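PDB 6JXG: beta-glucosidase from Chaetomella raphigera, which probably hydrolyses terminal, non-reducing beta-D-glucosyl residues with release of beta-D-glucose, as a secreted family 3 glycoside hydrolase acting in cellulose degradation. Local coordinates for residues F204-A209 with P546-F551. Sequence-based numbering, arbitrary orientation.
Sequences FNETYA and PGDDNF. With NAG (2-acetamido-2-deoxy-beta-D-glucopyranose), chain D.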
ATOM      1  N   PHE A 204       9.640 -18.835   4.259  1.00 11.74           N
ATOM      2  CA  PHE A 204       8.337 -19.129   4.839  1.00 13.68           C
ATOM      3  C   PHE A 204       8.329 -20.602   5.329  1.00 13.34           C
ATOM      4  O   PHE A 204       8.554 -21.506   4.555  1.00 13.93           O
ATOM      5  CB  PHE A 204       7.200 -18.932   3.806  1.00 13.99           C
ATOM      6  CG  PHE A 204       5.848 -19.119   4.395  1.00 16.22           C
ATOM      7  CD1 PHE A 204       5.278 -20.369   4.461  1.00 18.45           C
ATOM      8  CD2 PHE A 204       5.178 -18.051   4.946  1.00 18.55           C
ATOM      9  CE1 PHE A 204       4.053 -20.556   5.050  1.00 19.21           C
ATOM     10  CE2 PHE A 204       3.962 -18.239   5.573  1.00 19.27           C
ATOM     11  CZ  PHE A 204       3.416 -19.482   5.624  1.00 19.90           C
ATOM     12  N   ASN A 205       7.997 -20.834   6.591  1.00 15.07           N
ATOM     13  CA  ASN A 205       8.011 -22.198   7.153  1.00 13.74           C
ATOM     14  C   ASN A 205       9.316 -22.873   6.817  1.00 14.07           C
ATOM     15  O   ASN A 205       9.348 -24.077   6.526  1.00 14.07           O
ATOM     16  CB  ASN A 205       6.813 -23.025   6.696  1.00 15.50           C
ATOM     17  CG  ASN A 205       5.558 -22.754   7.541  1.00 17.32           C
ATOM     18  OD1 ASN A 205       5.500 -21.809   8.332  1.00 17.49           O
ATOM     19  ND2 ASN A 205       4.559 -23.540   7.322  1.00 18.42           N
ATOM     20  N   GLU A 206      10.356 -22.088   6.939  1.00 12.87           N
ATOM     21  CA  GLU A 206      11.775 -22.491   6.802  1.00 14.38           C
ATOM     22  C   GLU A 206      12.313 -22.759   5.419  1.00 14.48           C
ATOM     23  O   GLU A 206      13.479 -23.160   5.273  1.00 14.00           O
ATOM     24  CB  GLU A 206      12.144 -23.619   7.804  1.00 15.88           C
ATOM     25  CG  GLU A 206      11.819 -23.275   9.263  1.00 16.88           C
ATOM     26  CD  GLU A 206      12.635 -22.140   9.865  1.00 15.90           C
ATOM     27  OE1 GLU A 206      12.103 -21.546  10.841  1.00 17.34           O
ATOM     28  OE2 GLU A 206      13.792 -21.845   9.414  1.00 15.79           O
ATOM     29  N   THR A 207      11.522 -22.476   4.389  1.00 14.10           N
ATOM     30  CA  THR A 207      11.989 -22.566   3.005  1.00 13.94           C
ATOM     31  C   THR A 207      11.781 -21.217   2.279  1.00 12.25           C
ATOM     32  O   THR A 207      10.659 -20.632   2.294  1.00 12.74           O
ATOM     33  CB  THR A 207      11.214 -23.681   2.254  1.00 13.44           C
ATOM     34  OG1 THR A 207      11.499 -24.937   2.862  1.00 11.71           O
ATOM     35  CG2 THR A 207      11.588 -23.724   0.785  1.00 14.23           C
ATOM     36  N   TYR A 208      12.827 -20.725   1.635  1.00 13.46           N
ATOM     37  CA  TYR A 208      12.756 -19.448   0.855  1.00 12.87           C
ATOM     38  C   TYR A 208      11.488 -19.430   0.009  1.00 12.16           C
ATOM     39  O   TYR A 208      11.161 -20.427  -0.681  1.00 12.58           O
ATOM     40  CB  TYR A 208      13.991 -19.313  -0.044  1.00 14.49           C
ATOM     41  CG  TYR A 208      15.197 -18.831   0.699  1.00 15.13           C
ATOM     42  CD1 TYR A 208      16.328 -19.629   0.872  1.00 15.25           C
ATOM     43  CD2 TYR A 208      15.148 -17.583   1.322  1.00 14.43           C
ATOM     44  CE1 TYR A 208      17.417 -19.132   1.607  1.00 16.76           C
ATOM     45  CE2 TYR A 208      16.207 -17.095   2.058  1.00 15.33           C
ATOM     46  CZ  TYR A 208      17.327 -17.882   2.223  1.00 16.27           C
ATOM     47  OH  TYR A 208      18.384 -17.319   2.932  1.00 17.85           O
ATOM     48  N   ALA A 209      10.789 -18.300   0.034  1.00 11.94           N
ATOM     49  CA  ALA A 209       9.524 -18.143  -0.669  1.00 12.10           C
ATOM     50  C   ALA A 209       9.603 -18.521  -2.152  1.00 11.80           C
ATOM     51  O   ALA A 209       8.724 -19.217  -2.675  1.00 12.70           O
ATOM     52  CB  ALA A 209       9.009 -16.728  -0.481  1.00 11.42           C
ATOM     53  N   PRO A 546      14.726 -10.540  16.126  1.00 14.96           N
ATOM     54  CA  PRO A 546      16.132 -10.752  15.727  1.00 14.73           C
ATOM     55  C   PRO A 546      16.404 -12.064  15.041  1.00 12.85           C
ATOM     56  O   PRO A 546      17.556 -12.329  14.703  1.00 14.88           O
ATOM     57  CB  PRO A 546      16.903 -10.762  17.087  1.00 14.91           C
ATOM     58  CG  PRO A 546      15.876 -11.206  18.072  1.00 14.78           C
ATOM     59  CD  PRO A 546      14.495 -10.821  17.553  1.00 15.10           C
ATOM     60  N   GLY A 547      15.411 -12.918  14.861  1.00 12.63           N
ATOM     61  CA  GLY A 547      15.623 -14.267  14.309  1.00 12.42           C
ATOM     62  C   GLY A 547      14.390 -14.644  13.469  1.00 14.14           C
ATOM     63  O   GLY A 547      13.946 -13.839  12.610  1.00 13.83           O
ATOM     64  N   ASP A 548      13.801 -15.780  13.724  1.00 12.86           N
ATOM     65  CA  ASP A 548      12.561 -16.142  13.041  1.00 14.95           C
ATOM     66  C   ASP A 548      11.375 -15.487  13.726  1.00 15.42           C
ATOM     67  O   ASP A 548      11.430 -15.162  14.919  1.00 15.97           O
ATOM     68  CB  ASP A 548      12.326 -17.677  13.092  1.00 14.15           C
ATOM     69  CG  ASP A 548      13.247 -18.439  12.162  1.00 15.09           C
ATOM     70  OD1 ASP A 548      14.040 -17.860  11.353  1.00 13.39           O
ATOM     71  OD2 ASP A 548      13.154 -19.653  12.237  1.00 16.41           O
ATOM     72  N   ASP A 549      10.316 -15.296  12.961  1.00 16.59           N
ATOM     73  CA  ASP A 549       9.063 -14.783  13.491  1.00 15.29           C
ATOM     74  C   ASP A 549       8.016 -15.895  13.403  1.00 15.38           C
ATOM     75  O   ASP A 549       7.675 -16.346  12.329  1.00 12.66           O
ATOM     76  CB  ASP A 549       8.647 -13.501  12.745  1.00 14.43           C
ATOM     77  CG  ASP A 549       7.454 -12.775  13.400  1.00 15.06           C
ATOM     78  OD1 ASP A 549       6.801 -13.322  14.316  1.00 13.82           O
ATOM     79  OD2 ASP A 549       7.128 -11.613  12.969  1.00 13.42           O
ATOM     80  N   ASN A 550       7.517 -16.354  14.559  1.00 14.88           N
ATOM     81  CA  ASN A 550       6.481 -17.389  14.599  1.00 14.76           C
ATOM     82  C   ASN A 550       5.073 -16.834  14.725  1.00 13.39           C
ATOM     83  O   ASN A 550       4.088 -17.544  14.926  1.00 11.92           O
ATOM     84  CB  ASN A 550       6.789 -18.419  15.685  1.00 17.69           C
ATOM     85  CG  ASN A 550       8.048 -19.212  15.334  1.00 20.29           C
ATOM     86  OD1 ASN A 550       8.031 -20.084  14.481  1.00 20.17           O
ATOM     87  ND2 ASN A 550       9.120 -18.895  15.995  1.00 24.55           N
ATOM     88  N   PHE A 551       4.983 -15.538  14.542  1.00 12.52           N
ATOM     89  CA  PHE A 551       3.702 -14.885  14.442  1.00 13.38           C
ATOM     90  C   PHE A 551       2.754 -15.314  15.603  1.00 13.03           C
ATOM     91  O   PHE A 551       1.637 -15.713  15.362  1.00 15.86           O
ATOM     92  CB  PHE A 551       3.040 -15.078  13.106  1.00 11.90           C
ATOM     93  CG  PHE A 551       3.694 -14.301  11.957  1.00 12.84           C
ATOM     94  CD1 PHE A 551       5.026 -14.542  11.579  1.00 13.93           C
ATOM     95  CD2 PHE A 551       3.006 -13.363  11.240  1.00 12.60           C
ATOM     96  CE1 PHE A 551       5.613 -13.856  10.524  1.00 12.63           C
ATOM     97  CE2 PHE A 551       3.599 -12.698  10.182  1.00 12.64           C
ATOM     98  CZ  PHE A 551       4.908 -12.902   9.869  1.00 11.73           C
TER
HETATM   99  C1  NAG D 803       3.325 -23.471   8.029  1.00 25.32           C
HETATM  100  C2  NAG D 803       2.265 -24.146   7.158  1.00 27.35           C
HETATM  101  C3  NAG D 803       1.059 -24.335   8.052  1.00 33.87           C
HETATM  102  C4  NAG D 803       1.501 -25.199   9.204  1.00 33.73           C
HETATM  103  C5  NAG D 803       2.312 -24.200  10.012  1.00 37.35           C
HETATM  104  C6  NAG D 803       2.512 -24.714  11.420  1.00 40.00           C
HETATM  105  C7  NAG D 803       2.197 -23.816   4.658  1.00 31.84           C
HETATM  106  C8  NAG D 803       3.267 -24.782   4.339  1.00 29.44           C
HETATM  107  N2  NAG D 803       1.800 -23.515   5.924  1.00 28.73           N
HETATM  108  O3  NAG D 803       0.068 -24.992   7.330  1.00 34.20           O
HETATM  109  O4  NAG D 803       0.403 -25.777   9.796  1.00 37.28           O
HETATM  110  O5  NAG D 803       3.523 -24.201   9.233  1.00 29.18           O
HETATM  111  O6  NAG D 803       3.312 -25.853  11.185  1.00 38.65           O
HETATM  112  O7  NAG D 803       1.739 -23.216   3.668  1.00 44.77           O
HETATM  113  O   HOH W   1      15.385 -19.935  10.131  1.00 19.97           O
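Glu206 and Asp548 bring two carboxyl groups together at the protein surface: OE1 of Glu206 lies 2.6 Å from OD2 of Asp548, with the two planes turned 41° apart. Oxygens this close suggest that one acid group holds a proton; the negative charge of either carboxylate would probably raise the proton affinity of the other, favouring a single proton held by the pair. The bend of the Glu206 chain at chi2 (-66°) helps bring its end to Asp548. A water bridges the other oxygens, donating to Glu206 OE2 at 2.6 Å and to Asp548 OD1 at 2.8 Å; OD1 also accepts from the backbone N of Ser170. Glu206 sits in a type I' turn, Phe204 to Thr207, that closes a beta-hairpin in the family 3 N-terminal domain, whereas Asp548 belongs to a loop of the C-terminal domain. An alanine in place of Asp548 would probably leave the water and Ser170 N without this acceptor and Glu206 without its acid partner. Covalent chemistry marks the same turn: Asn205 ND2 carries the N-linked sugar, whose acetamido carbonyl carbon C7 meets the edge of the Phe204 ring, 3.8 Å from CE1. Within 546-551, Asp549 forms an Asx turn, its OD1 accepting from Phe551 N at 2.9 Å, while OD2 makes a salt bridge to Lys116.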